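Local coordinates for RagB/SusD family nutrient uptake outer membrane protein (Bacteroides thetaiotaomicron, PDB 7KV2) that probably binds beta-glucans at the bacterial cell surface as a SusD-like, outer-membrane protein of a nutrient uptake system, at residues 343-346 and 347-350; 422-425 and 426-429. All coordinates share one frame; numbering follows the deposited sequence.

Contact 1. Residues 343-346 and 347-350; sequences CWNA and QAVL
N345 meets A348 through its flat carboxamide, which lies against the A348 methyl while capping the N terminus of helix 346-355. Its first torsion, -163°, sets CG opposite the backbone N and folds the amide back over the first turn. N345 OD1 accepts from A348 N at 3.1 Å. The donor stands 65° out of the amide plane, so the cap is made from above the group, and N345 CG rests only 3.2 Å from A348 CB. The main chain adds two helical bonds: V349 N to N345 O at 3.1 Å and L350 N to A346 O, longer, at 3.3 Å. N345 O thus holds V349 through its backbone while V349 CG2 also lies 3.3 Å from the same oxygen.

The densely surrounded side is that of the buried W344 and A346. A346 CA sits 3.9 Å above one face of the W344 indole, toward its rim. V349 CG2 reaches W344 NE1 at 3.7 Å, the two side chains crossing at nearly a right angle. That indole N-H is spent on D313, and the ring stacks with H315 and meets W308 edge-to-face. The side of N345, Q347 and A348 is more open to solvent, though the amide still fits closely on the A348 methyl; Q347 turns its own amide along the helix to D351.

The chemistry is therefore split. A neutral amide supplies an acceptor to an early N-H of the helix, without bringing a formal charge to its start, while W344, with A346 over its face and V349 at NE1, gives the junction a largely buried apolar side.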
ATOM      1  N   CYS A 343      11.619  11.820   4.805  1.00 14.49           N
ATOM      2  CA  CYS A 343      12.680  12.269   3.859  1.00 14.99           C
ATOM      3  C   CYS A 343      14.032  12.107   4.556  1.00 16.47           C
ATOM      4  O   CYS A 343      14.340  12.897   5.427  1.00 18.38           O
ATOM      5  CB  CYS A 343      12.481  13.730   3.479  1.00 15.64           C
ATOM      6  SG  CYS A 343      10.812  14.196   2.980  1.00 18.24           S
ATOM      7  N   TRP A 344      14.809  11.092   4.195  1.00 17.31           N
ATOM      8  CA  TRP A 344      16.144  10.850   4.776  1.00 17.78           C
ATOM      9  C   TRP A 344      17.131  11.560   3.857  1.00 18.66           C
ATOM     10  O   TRP A 344      17.160  11.249   2.673  1.00 16.61           O
ATOM     11  CB  TRP A 344      16.443   9.359   4.942  1.00 19.14           C
ATOM     12  CG  TRP A 344      17.867   9.103   5.311  1.00 19.74           C
ATOM     13  CD1 TRP A 344      18.536   9.585   6.403  1.00 21.66           C
ATOM     14  CD2 TRP A 344      18.808   8.308   4.585  1.00 19.30           C
ATOM     15  NE1 TRP A 344      19.828   9.124   6.413  1.00 22.82           N
ATOM     16  CE2 TRP A 344      20.014   8.317   5.316  1.00 18.07           C
ATOM     17  CE3 TRP A 344      18.729   7.519   3.434  1.00 19.44           C
ATOM     18  CZ2 TRP A 344      21.164   7.681   4.860  1.00 18.39           C
ATOM     19  CZ3 TRP A 344      19.853   6.834   3.023  1.00 19.86           C
ATOM     20  CH2 TRP A 344      21.055   6.917   3.723  1.00 17.28           C
ATOM     21  N   ASN A 345      17.805  12.587   4.376  1.00 18.54           N
ATOM     22  CA  ASN A 345      18.769  13.406   3.608  1.00 20.01           C
ATOM     23  C   ASN A 345      20.108  12.670   3.573  1.00 22.20           C
ATOM     24  O   ASN A 345      21.068  13.021   4.350  1.00 20.73           O
ATOM     25  CB  ASN A 345      18.859  14.811   4.211  1.00 24.22           C
ATOM     26  CG  ASN A 345      19.499  15.806   3.270  1.00 24.09           C
ATOM     27  OD1 ASN A 345      20.154  15.425   2.304  1.00 23.30           O
ATOM     28  ND2 ASN A 345      19.262  17.087   3.535  1.00 26.47           N
ATOM     29  N   ALA A 346      20.206  11.683   2.694  1.00 21.14           N
ATOM     30  CA  ALA A 346      21.403  10.853   2.513  1.00 18.90           C
ATOM     31  C   ALA A 346      22.593  11.747   2.194  1.00 20.55           C
ATOM     32  O   ALA A 346      23.699  11.459   2.717  1.00 20.66           O
ATOM     33  CB  ALA A 346      21.193   9.859   1.406  1.00 18.31           C
ATOM     34  N   GLN A 347      22.421  12.725   1.297  1.00 19.47           N
ATOM     35  CA  GLN A 347      23.579  13.553   0.868  1.00 20.76           C
ATOM     36  C   GLN A 347      24.072  14.396   2.046  1.00 21.12           C
ATOM     37  O   GLN A 347      25.293  14.457   2.229  1.00 23.99           O
ATOM     38  CB  GLN A 347      23.284  14.456  -0.326  1.00 22.20           C
ATOM     39  CG  GLN A 347      24.543  15.101  -0.900  1.00 24.99           C
ATOM     40  CD  GLN A 347      25.586  14.074  -1.290  1.00 26.67           C
ATOM     41  OE1 GLN A 347      25.304  13.131  -2.027  1.00 25.25           O
ATOM     42  NE2 GLN A 347      26.800  14.278  -0.806  1.00 26.66           N
ATOM     43  N   ALA A 348      23.172  14.986   2.838  1.00 23.34           N
ATOM     44  CA  ALA A 348      23.558  15.813   4.012  1.00 24.01           C
ATOM     45  C   ALA A 348      24.387  14.965   4.972  1.00 25.81           C
ATOM     46  O   ALA A 348      25.379  15.477   5.570  1.00 26.02           O
ATOM     47  CB  ALA A 348      22.336  16.395   4.681  1.00 27.25           C
ATOM     48  N   VAL A 349      24.038  13.688   5.122  1.00 23.35           N
ATOM     49  CA  VAL A 349      24.768  12.742   6.017  1.00 25.88           C
ATOM     50  C   VAL A 349      26.228  12.624   5.549  1.00 28.53           C
ATOM     51  O   VAL A 349      27.164  12.739   6.383  1.00 24.85           O
ATOM     52  CB  VAL A 349      24.057  11.377   6.045  1.00 25.42           C
ATOM     53  CG1 VAL A 349      24.937  10.290   6.618  1.00 27.52           C
ATOM     54  CG2 VAL A 349      22.719  11.468   6.775  1.00 27.36           C
ATOM     55  N   LEU A 350      26.441  12.426   4.257  1.00 24.67           N
ATOM     56  CA  LEU A 350      27.819  12.308   3.747  1.00 26.83           C
ATOM     57  C   LEU A 350      28.541  13.668   3.810  1.00 28.25           C
ATOM     58  O   LEU A 350      29.743  13.650   4.075  1.00 30.63           O
ATOM     59  CB  LEU A 350      27.779  11.730   2.332  1.00 25.44           C
ATOM     60  CG  LEU A 350      27.206  10.312   2.201  1.00 23.56           C
ATOM     61  CD1 LEU A 350      27.492   9.746   0.823  1.00 24.44           C
ATOM     62  CD2 LEU A 350      27.743   9.353   3.246  1.00 22.79           C
TER

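Contact 2. Residues 422-425 and 426-429; sequences QGDA and KKYL
Two first torsions set up this helix start: D424 places CG anti to its backbone N (-157°), swinging the carboxylate over the first turn, and Y428 places CG anti to its carbonyl carbon (-69°), laying the ring back beneath the D424 carbonyl. D424 is the N-cap of helix 425-435. Its OD1 accepts from K427 N at 3.0 Å, approached from well above the carboxylate plane, 70° out of it. The carboxylate also covers K427 CB, 3.3 Å from D424 CG, though K427 NZ ends 5.7 Å from D424 OD2, too far for a salt bridge. Water 1 extends the cap: it accepts from K426 N at 2.9 Å and donates to D424 OD1, so K427 N meets OD1 directly and K426 N only through the water, by a weak second step. A negative group here would probably interact well with the helix dipole.

D424 O is bonded once and covered once. Y428 N donates to it at 3.0 Å in the carbonyl plane, and the phenol ring packs under it without a bond, Y428 CG lying 3.3 Å from D424 O. L429 N to A425 O, also 3.0 Å, continues the helical pattern. An alanine in place of Y428 has neither ring nor hydroxyl, and would probably leave E245 without this partner and a gap between the D424 carbonyl and helix 405-417.

That hydroxyl bonds to E245 of helix 237-249; the Y428 side chain lies about 8 Å from the bound sodium ion, without being among its ligands, and packs on L409 and A412 of helix 405-417. K426 pairs with E443, and L429 is buried between helices 405-417 and 446-456.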
ATOM      1  N   GLN A 422     -22.834  13.802  12.219  1.00 40.45           N
ATOM      2  CA  GLN A 422     -22.203  14.766  13.137  1.00 46.16           C
ATOM      3  C   GLN A 422     -21.078  14.041  13.882  1.00 40.00           C
ATOM      4  O   GLN A 422     -21.172  12.828  14.051  1.00 36.90           O
ATOM      5  CB  GLN A 422     -23.222  15.401  14.082  1.00 50.88           C
ATOM      6  CG  GLN A 422     -22.708  16.715  14.667  1.00 58.65           C
ATOM      7  CD  GLN A 422     -22.206  17.679  13.613  1.00 65.83           C
ATOM      8  OE1 GLN A 422     -21.008  17.731  13.281  1.00 62.44           O
ATOM      9  NE2 GLN A 422     -23.136  18.446  13.062  1.00 71.33           N
ATOM     10  N   GLY A 423     -20.074  14.780  14.331  1.00 40.17           N
ATOM     11  CA  GLY A 423     -18.903  14.220  15.025  1.00 38.87           C
ATOM     12  C   GLY A 423     -17.825  15.265  15.066  1.00 39.75           C
ATOM     13  O   GLY A 423     -18.016  16.282  14.375  1.00 35.70           O
ATOM     14  N   ASP A 424     -16.781  15.081  15.880  1.00 35.01           N
ATOM     15  CA  ASP A 424     -15.768  16.141  16.033  1.00 38.02           C
ATOM     16  C   ASP A 424     -14.690  15.964  14.953  1.00 35.56           C
ATOM     17  O   ASP A 424     -13.563  15.489  15.280  1.00 31.32           O
ATOM     18  CB  ASP A 424     -15.240  16.210  17.464  1.00 43.30           C
ATOM     19  CG  ASP A 424     -14.658  17.582  17.798  1.00 45.30           C
ATOM     20  OD1 ASP A 424     -14.329  18.357  16.864  1.00 35.77           O
ATOM     21  OD2 ASP A 424     -14.535  17.875  19.005  1.00 60.50           O
ATOM     22  N   ALA A 425     -14.989  16.425  13.732  1.00 30.40           N
ATOM     23  CA  ALA A 425     -14.025  16.407  12.606  1.00 28.84           C
ATOM     24  C   ALA A 425     -12.800  17.220  12.993  1.00 29.68           C
ATOM     25  O   ALA A 425     -11.676  16.832  12.592  1.00 27.69           O
ATOM     26  CB  ALA A 425     -14.622  16.948  11.350  1.00 26.36           C
ATOM     27  N   LYS A 426     -12.995  18.343  13.691  1.00 26.55           N
ATOM     28  CA  LYS A 426     -11.861  19.206  14.044  1.00 27.55           C
ATOM     29  C   LYS A 426     -10.948  18.444  15.005  1.00 26.96           C
ATOM     30  O   LYS A 426      -9.703  18.509  14.833  1.00 27.06           O
ATOM     31  CB  LYS A 426     -12.319  20.533  14.635  1.00 28.27           C
ATOM     32  CG  LYS A 426     -11.148  21.458  14.915  1.00 31.02           C
ATOM     33  CD  LYS A 426     -11.534  22.888  15.146  1.00 35.23           C
ATOM     34  CE  LYS A 426     -10.332  23.722  15.530  1.00 39.64           C
ATOM     35  NZ  LYS A 426     -10.703  25.149  15.599  1.00 42.06           N
ATOM     36  N   LYS A 427     -11.521  17.761  15.994  1.00 25.82           N
ATOM     37  CA  LYS A 427     -10.697  17.027  16.982  1.00 28.35           C
ATOM     38  C   LYS A 427      -9.905  15.930  16.244  1.00 23.78           C
ATOM     39  O   LYS A 427      -8.714  15.832  16.462  1.00 24.95           O
ATOM     40  CB  LYS A 427     -11.552  16.385  18.070  1.00 30.19           C
ATOM     41  CG  LYS A 427     -10.786  15.521  19.058  1.00 33.88           C
ATOM     42  CD  LYS A 427     -11.620  15.208  20.270  1.00 38.34           C
ATOM     43  CE  LYS A 427     -11.381  13.828  20.830  1.00 48.36           C
ATOM     44  NZ  LYS A 427     -12.252  13.565  22.007  1.00 51.63           N
ATOM     45  N   TYR A 428     -10.571  15.193  15.379  1.00 22.21           N
ATOM     46  CA  TYR A 428      -9.988  14.030  14.686  1.00 24.84           C
ATOM     47  C   TYR A 428      -8.821  14.503  13.826  1.00 24.77           C
ATOM     48  O   TYR A 428      -7.765  13.899  13.941  1.00 23.55           O
ATOM     49  CB  TYR A 428     -11.049  13.298  13.893  1.00 24.67           C
ATOM     50  CG  TYR A 428     -12.061  12.596  14.758  1.00 24.60           C
ATOM     51  CD1 TYR A 428     -11.815  12.306  16.084  1.00 24.87           C
ATOM     52  CD2 TYR A 428     -13.244  12.160  14.215  1.00 25.79           C
ATOM     53  CE1 TYR A 428     -12.753  11.630  16.861  1.00 26.75           C
ATOM     54  CE2 TYR A 428     -14.191  11.501  14.982  1.00 27.16           C
ATOM     55  CZ  TYR A 428     -13.938  11.219  16.302  1.00 25.88           C
ATOM     56  OH  TYR A 428     -14.875  10.528  17.015  1.00 27.49           O
ATOM     57  N   LEU A 429      -9.029  15.541  13.005  1.00 24.44           N
ATOM     58  CA  LEU A 429      -7.981  16.156  12.155  1.00 23.76           C
ATOM     59  C   LEU A 429      -6.788  16.601  12.999  1.00 23.63           C
ATOM     60  O   LEU A 429      -5.634  16.287  12.648  1.00 21.32           O
ATOM     61  CB  LEU A 429      -8.590  17.325  11.377  1.00 24.68           C
ATOM     62  CG  LEU A 429      -7.589  18.124  10.561  1.00 23.71           C
ATOM     63  CD1 LEU A 429      -6.819  17.194   9.589  1.00 22.17           C
ATOM     64  CD2 LEU A 429      -8.312  19.217   9.802  1.00 27.17           C
TER
HETATM   65  O   HOH W   1     -15.616  19.599  13.998  1.00 32.57           O

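From the N terminus, contact 1 comes first, at the join between strand 343-345, which pairs antiparallel with strand 373-375, and helix 346-355. Contact 2 follows after helix 405-417, where a short loop leads into helix 425-435. Each is a local turn between adjoining segments, so neither closes a long loop; they run in series without nesting or crossing. The centres of contact 1 and contact 2 are about 37 Å apart. Contact 1 and contact 2 do not touch, their nearest atoms being about 19 Å apart. Contact 1 ties a small two-stranded sheet to a helix, whereas contact 2 seats a helix among the helices near the sodium site. Both starts are capped by a side-chain oxygen, from a neutral amide in contact 1 and a carboxylate in contact 2.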